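Local structure of D-aminoacid aminotransferase-like PLP-dependent enzyme (Haemophilus somnus, 3CEB) at residues Tyr36-Ile50 and Cys66-Gln78. The protein is a putative 4-amino-4-deoxychorismate lyase, a pyridoxal-phosphate-dependent enzyme with the D-amino acid aminotransferase-like fold. Numbering follows the deposited sequence.
Sequences YPKMKLQPFDLAKII and CRIDYNHHDYVLQ. With SO4 (sulfate ion), chain B.
His72, in the turn between antiparallel strands 66-70 and 75-78, packs against Tyr36, Met39 and Leu41. Its CB makes a CH-pi contact over the Tyr36 ring, 3.5 Å from the centroid. Further out, CD2 lies 3.6 Å from Leu41 CD2 at the imidazole edge; selenomethionine Met39 covers one face with its selenium and CE, the latter meeting NE2 at the tip. Chi1 at 90° sets CG between backbone N and carbonyl carbon, chi2 near -89° turns ND1 to the sulfate, and ND1 donates to O1 at 2.5 Å, unusually short; His72 N binds the same oxygen, and Tyr36 OH donates to O3. Asn71 suits the turn: OD1 accepts from His73 N, an Asx turn, and from Asp74 N, extending it to an Asx motif, and ND2 is held by Gln4 O.

Tyr75 turns its edge to the face of Phe44 (T-shaped, planes at 72°) and takes Ile49 CD1 over its own face, 3.7 Å from the centroid. Branched Ile49 and Ile50 meet Ile68 and Leu77, joining helix 46-50 to the sheet. An apolar core thus gives way to a tip where apolar and aromatic contacts to His72 join polar bonds to the anion, which, probably from the crystallisation liquor, would favour a protonated imidazole.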
loop_
_atom_site.group_PDB
_atom_site.type_symbol
_atom_site.label_atom_id
_atom_site.label_comp_id
_atom_site.label_asym_id
_atom_site.label_seq_id
_atom_site.Cartn_x
_atom_site.Cartn_y
_atom_site.Cartn_z
ATOM N N TYR A 36 11.511 -3.531 -15.535
ATOM C CA TYR A 36 11.811 -3.597 -16.974
ATOM C C TYR A 36 13.082 -2.843 -17.301
ATOM O O TYR A 36 13.117 -2.029 -18.209
ATOM C CB TYR A 36 10.656 -3.018 -17.789
ATOM C CG TYR A 36 9.344 -3.770 -17.618
ATOM C CD1 TYR A 36 9.155 -5.043 -18.153
ATOM C CD2 TYR A 36 8.272 -3.182 -16.954
ATOM C CE1 TYR A 36 7.893 -5.722 -18.005
ATOM C CE2 TYR A 36 7.056 -3.809 -16.820
ATOM C CZ TYR A 36 6.871 -5.076 -17.322
ATOM O OH TYR A 36 5.655 -5.662 -17.098
ATOM N N PRO A 37 14.155 -3.117 -16.561
ATOM C CA PRO A 37 15.347 -2.332 -16.843
ATOM C C PRO A 37 15.858 -2.571 -18.285
ATOM O O PRO A 37 15.594 -3.616 -18.916
ATOM C CB PRO A 37 16.334 -2.894 -15.826
ATOM C CG PRO A 37 16.008 -4.405 -15.832
ATOM C CD PRO A 37 14.481 -4.401 -15.884
ATOM N N LYS A 38 16.576 -1.599 -18.817
ATOM C CA LYS A 38 17.186 -1.742 -20.165
ATOM C C LYS A 38 16.086 -1.487 -21.225
ATOM O O LYS A 38 16.384 -1.335 -22.398
ATOM C CB LYS A 38 17.849 -3.128 -20.332
HETATM N N MSE A 39 14.821 -1.369 -20.815
HETATM C CA MSE A 39 13.764 -1.122 -21.794
HETATM C C MSE A 39 13.447 0.357 -21.885
HETATM O O MSE A 39 13.513 1.036 -20.892
HETATM C CB MSE A 39 12.475 -1.871 -21.433
HETATM C CG MSE A 39 12.526 -3.364 -21.655
HETATM SE SE MSE A 39 10.726 -4.081 -21.791
HETATM C CE MSE A 39 10.371 -3.684 -23.672
ATOM N N LYS A 40 13.065 0.857 -23.049
ATOM C CA LYS A 40 12.688 2.260 -23.137
ATOM C C LYS A 40 11.183 2.417 -23.230
ATOM O O LYS A 40 10.639 2.404 -24.312
ATOM C CB LYS A 40 13.399 2.950 -24.311
ATOM C CG LYS A 40 14.813 3.477 -23.859
ATOM C CD LYS A 40 15.899 3.452 -24.941
ATOM C CE LYS A 40 16.252 2.037 -25.426
ATOM N NZ LYS A 40 16.874 2.093 -26.803
ATOM N N LEU A 41 10.522 2.627 -22.097
ATOM C CA LEU A 41 9.053 2.630 -22.075
ATOM C C LEU A 41 8.363 3.972 -22.181
ATOM O O LEU A 41 8.962 4.982 -21.957
ATOM C CB LEU A 41 8.599 1.960 -20.785
ATOM C CG LEU A 41 9.090 0.520 -20.633
ATOM C CD1 LEU A 41 8.442 -0.054 -19.428
ATOM C CD2 LEU A 41 8.822 -0.371 -21.918
ATOM N N GLN A 42 7.084 3.981 -22.514
ATOM C CA GLN A 42 6.299 5.243 -22.474
ATOM C C GLN A 42 5.298 5.099 -21.382
ATOM O O GLN A 42 4.291 4.499 -21.584
ATOM C CB GLN A 42 5.460 5.414 -23.728
ATOM C CG GLN A 42 6.105 4.811 -24.958
ATOM C CD GLN A 42 7.105 5.763 -25.557
ATOM O OE1 GLN A 42 6.699 6.831 -26.048
ATOM N NE2 GLN A 42 8.421 5.410 -25.518
ATOM N N PRO A 43 5.546 5.645 -20.220
ATOM C CA PRO A 43 4.554 5.308 -19.209
ATOM C C PRO A 43 3.173 5.948 -19.374
ATOM O O PRO A 43 3.041 7.037 -19.871
ATOM C CB PRO A 43 5.197 5.789 -17.905
ATOM C CG PRO A 43 6.447 6.495 -18.271
ATOM C CD PRO A 43 6.827 6.072 -19.652
ATOM N N PHE A 44 2.136 5.237 -18.955
ATOM C CA PHE A 44 0.799 5.805 -18.960
ATOM C C PHE A 44 0.700 6.965 -17.998
ATOM O O PHE A 44 1.457 7.077 -17.026
ATOM C CB PHE A 44 -0.208 4.706 -18.575
ATOM C CG PHE A 44 -0.365 3.658 -19.652
ATOM C CD1 PHE A 44 -0.965 3.986 -20.841
ATOM C CD2 PHE A 44 0.173 2.417 -19.505
ATOM C CE1 PHE A 44 -1.058 3.070 -21.850
ATOM C CE2 PHE A 44 0.083 1.478 -20.532
ATOM C CZ PHE A 44 -0.526 1.798 -21.696
ATOM N N ASP A 45 -0.217 7.868 -18.271
ATOM C CA ASP A 45 -0.469 8.973 -17.336
ATOM C C ASP A 45 -1.671 8.534 -16.497
ATOM O O ASP A 45 -2.821 8.584 -16.932
ATOM C CB ASP A 45 -0.710 10.254 -18.118
ATOM C CG ASP A 45 -1.032 11.447 -17.246
ATOM O OD1 ASP A 45 -1.469 11.306 -16.070
ATOM O OD2 ASP A 45 -0.875 12.551 -17.791
ATOM N N LEU A 46 -1.383 8.030 -15.306
ATOM C CA LEU A 46 -2.410 7.503 -14.429
ATOM C C LEU A 46 -3.496 8.540 -14.105
ATOM O O LEU A 46 -4.648 8.204 -13.981
ATOM C CB LEU A 46 -1.782 6.995 -13.124
ATOM C CG LEU A 46 -0.733 5.869 -13.184
ATOM C CD1 LEU A 46 -0.420 5.317 -11.763
ATOM C CD2 LEU A 46 -1.195 4.757 -14.133
ATOM N N ALA A 47 -3.140 9.802 -13.961
ATOM C CA ALA A 47 -4.155 10.816 -13.658
ATOM C C ALA A 47 -5.130 10.891 -14.817
ATOM O O ALA A 47 -6.336 10.951 -14.618
ATOM C CB ALA A 47 -3.527 12.191 -13.397
ATOM N N LYS A 48 -4.611 10.875 -16.038
ATOM C CA LYS A 48 -5.479 10.970 -17.231
ATOM C C LYS A 48 -6.426 9.766 -17.387
ATOM O O LYS A 48 -7.561 9.934 -17.792
ATOM C CB LYS A 48 -4.681 11.121 -18.495
ATOM C CG LYS A 48 -3.956 12.433 -18.613
ATOM C CD LYS A 48 -3.535 12.753 -20.076
ATOM C CE LYS A 48 -2.612 13.989 -20.141
ATOM N NZ LYS A 48 -2.301 14.320 -21.549
ATOM N N ILE A 49 -5.946 8.575 -17.037
ATOM C CA ILE A 49 -6.729 7.365 -17.139
ATOM C C ILE A 49 -7.949 7.458 -16.243
ATOM O O ILE A 49 -9.056 7.112 -16.620
ATOM C CB ILE A 49 -5.911 6.110 -16.750
ATOM C CG1 ILE A 49 -4.883 5.834 -17.835
ATOM C CG2 ILE A 49 -6.848 4.869 -16.645
ATOM C CD1 ILE A 49 -3.861 4.729 -17.496
ATOM N N ILE A 50 -7.728 7.969 -15.050
ATOM C CA ILE A 50 -8.785 8.059 -14.056
ATOM C C ILE A 50 -9.767 9.162 -14.431
ATOM O O ILE A 50 -10.971 8.949 -14.521
ATOM C CB ILE A 50 -8.183 8.386 -12.667
ATOM C CG1 ILE A 50 -7.308 7.216 -12.201
ATOM C CG2 ILE A 50 -9.268 8.705 -11.642
ATOM C CD1 ILE A 50 -8.037 5.930 -12.186
ATOM N N CYS A 66 -10.043 2.086 -7.156
ATOM C CA CYS A 66 -9.622 1.877 -8.541
ATOM C C CYS A 66 -8.304 1.154 -8.561
ATOM O O CYS A 66 -7.332 1.598 -7.963
ATOM C CB CYS A 66 -9.416 3.188 -9.290
ATOM S SG CYS A 66 -10.865 4.210 -9.451
ATOM N N ARG A 67 -8.292 0.038 -9.257
ATOM C CA ARG A 67 -7.113 -0.749 -9.383
ATOM C C ARG A 67 -6.645 -0.726 -10.822
ATOM O O ARG A 67 -7.433 -1.014 -11.752
ATOM C CB ARG A 67 -7.452 -2.165 -9.001
ATOM C CG ARG A 67 -6.246 -3.050 -8.895
ATOM C CD ARG A 67 -6.685 -4.486 -8.618
ATOM N NE ARG A 67 -5.631 -5.432 -8.962
ATOM C CZ ARG A 67 -5.093 -6.265 -8.090
ATOM N NH1 ARG A 67 -5.527 -6.275 -6.840
ATOM N NH2 ARG A 67 -4.165 -7.119 -8.464
ATOM N N ILE A 68 -5.372 -0.373 -11.015
ATOM C CA ILE A 68 -4.793 -0.421 -12.320
ATOM C C ILE A 68 -3.706 -1.479 -12.336
ATOM O O ILE A 68 -2.665 -1.300 -11.719
ATOM C CB ILE A 68 -4.185 0.910 -12.753
ATOM C CG1 ILE A 68 -5.254 2.016 -12.784
ATOM C CG2 ILE A 68 -3.551 0.741 -14.156
ATOM C CD1 ILE A 68 -4.703 3.446 -13.077
ATOM N N ASP A 69 -3.963 -2.597 -13.019
ATOM C CA ASP A 69 -2.942 -3.597 -13.193
ATOM C C ASP A 69 -2.196 -3.241 -14.482
ATOM O O ASP A 69 -2.818 -2.848 -15.465
ATOM C CB ASP A 69 -3.545 -4.987 -13.321
ATOM C CG ASP A 69 -4.063 -5.545 -12.006
ATOM O OD1 ASP A 69 -5.137 -5.123 -11.519
ATOM O OD2 ASP A 69 -3.399 -6.467 -11.479
ATOM N N TYR A 70 -0.875 -3.358 -14.510
ATOM C CA TYR A 70 -0.143 -3.023 -15.726
ATOM C C TYR A 70 1.042 -3.928 -16.017
ATOM O O TYR A 70 1.473 -4.701 -15.151
ATOM C CB TYR A 70 0.349 -1.585 -15.668
ATOM C CG TYR A 70 1.251 -1.321 -14.498
ATOM C CD1 TYR A 70 0.744 -1.088 -13.249
ATOM C CD2 TYR A 70 2.617 -1.304 -14.655
ATOM C CE1 TYR A 70 1.598 -0.840 -12.149
ATOM C CE2 TYR A 70 3.490 -1.055 -13.572
ATOM C CZ TYR A 70 2.991 -0.824 -12.333
ATOM O OH TYR A 70 3.872 -0.577 -11.288
ATOM N N ASN A 71 1.510 -3.841 -17.264
ATOM C CA ASN A 71 2.791 -4.383 -17.641
ATOM C C ASN A 71 3.560 -3.335 -18.379
ATOM O O ASN A 71 3.306 -2.141 -18.195
ATOM C CB ASN A 71 2.709 -5.645 -18.461
ATOM C CG ASN A 71 1.777 -5.554 -19.605
ATOM O OD1 ASN A 71 1.754 -4.598 -20.350
ATOM N ND2 ASN A 71 0.998 -6.577 -19.756
ATOM N N HIS A 72 4.517 -3.733 -19.211
ATOM C CA HIS A 72 5.336 -2.691 -19.907
ATOM C C HIS A 72 4.605 -1.935 -21.004
ATOM O O HIS A 72 5.093 -0.912 -21.460
ATOM C CB HIS A 72 6.660 -3.235 -20.454
ATOM C CG HIS A 72 6.591 -3.765 -21.856
ATOM N ND1 HIS A 72 6.285 -5.072 -22.137
ATOM C CD2 HIS A 72 6.887 -3.188 -23.045
ATOM C CE1 HIS A 72 6.353 -5.265 -23.444
ATOM N NE2 HIS A 72 6.730 -4.141 -24.018
ATOM N N HIS A 73 3.428 -2.383 -21.424
ATOM C CA HIS A 73 2.793 -1.672 -22.525
ATOM C C HIS A 73 1.267 -1.547 -22.487
ATOM O O HIS A 73 0.685 -0.994 -23.388
ATOM C CB HIS A 73 3.156 -2.369 -23.822
ATOM C CG HIS A 73 2.402 -3.633 -24.006
ATOM N ND1 HIS A 73 1.333 -3.741 -24.880
ATOM C CD2 HIS A 73 2.500 -4.817 -23.364
ATOM C CE1 HIS A 73 0.834 -4.960 -24.795
ATOM N NE2 HIS A 73 1.515 -5.629 -23.876
ATOM N N ASP A 74 0.618 -2.066 -21.459
ATOM C CA ASP A 74 -0.843 -2.024 -21.388
ATOM C C ASP A 74 -1.261 -2.010 -19.932
ATOM O O ASP A 74 -0.446 -2.202 -19.033
ATOM C CB ASP A 74 -1.400 -3.247 -22.063
ATOM C CG ASP A 74 -2.870 -3.141 -22.424
ATOM O OD1 ASP A 74 -3.517 -2.075 -22.384
ATOM O OD2 ASP A 74 -3.383 -4.192 -22.836
ATOM N N TYR A 75 -2.541 -1.796 -19.703
ATOM C CA TYR A 75 -3.060 -1.689 -18.350
ATOM C C TYR A 75 -4.521 -2.118 -18.400
ATOM O O TYR A 75 -5.112 -2.217 -19.474
ATOM C CB TYR A 75 -2.920 -0.256 -17.809
ATOM C CG TYR A 75 -3.869 0.708 -18.469
ATOM C CD1 TYR A 75 -5.164 0.861 -17.998
ATOM C CD2 TYR A 75 -3.489 1.423 -19.609
ATOM C CE1 TYR A 75 -6.079 1.742 -18.614
ATOM C CE2 TYR A 75 -4.404 2.275 -20.275
ATOM C CZ TYR A 75 -5.703 2.450 -19.758
ATOM O OH TYR A 75 -6.602 3.307 -20.374
ATOM N N VAL A 76 -5.059 -2.422 -17.240
ATOM C CA VAL A 76 -6.468 -2.677 -17.050
ATOM C C VAL A 76 -6.893 -1.882 -15.811
ATOM O O VAL A 76 -6.232 -1.891 -14.738
ATOM C CB VAL A 76 -6.767 -4.194 -16.860
ATOM C CG1 VAL A 76 -8.188 -4.414 -16.431
ATOM C CG2 VAL A 76 -6.527 -4.971 -18.162
ATOM N N LEU A 77 -7.982 -1.150 -15.979
ATOM C CA LEU A 77 -8.591 -0.411 -14.876
ATOM C C LEU A 77 -9.819 -1.141 -14.494
ATOM O O LEU A 77 -10.551 -1.582 -15.335
ATOM C CB LEU A 77 -8.998 0.989 -15.287
ATOM C CG LEU A 77 -9.889 1.746 -14.302
ATOM C CD1 LEU A 77 -9.165 2.111 -12.981
ATOM C CD2 LEU A 77 -10.370 2.989 -14.995
ATOM N N GLN A 78 -10.003 -1.250 -13.196
ATOM C CA GLN A 78 -11.147 -1.880 -12.561
ATOM C C GLN A 78 -11.604 -1.049 -11.366
ATOM O O GLN A 78 -10.798 -0.635 -10.555
ATOM C CB GLN A 78 -10.758 -3.227 -12.030
ATOM C CG GLN A 78 -10.745 -4.317 -13.049
ATOM C CD GLN A 78 -10.373 -5.622 -12.417
ATOM O OE1 GLN A 78 -9.223 -5.818 -12.035
ATOM N NE2 GLN A 78 -11.340 -6.506 -12.274
HETATM S S SO4 B . 5.372 -7.834 -19.698
HETATM O O1 SO4 B . 5.458 -6.458 -20.222
HETATM O O2 SO4 B . 6.626 -8.523 -19.860
HETATM O O3 SO4 B . 5.105 -7.947 -18.270
HETATM O O4 SO4 B . 4.301 -8.461 -20.446
#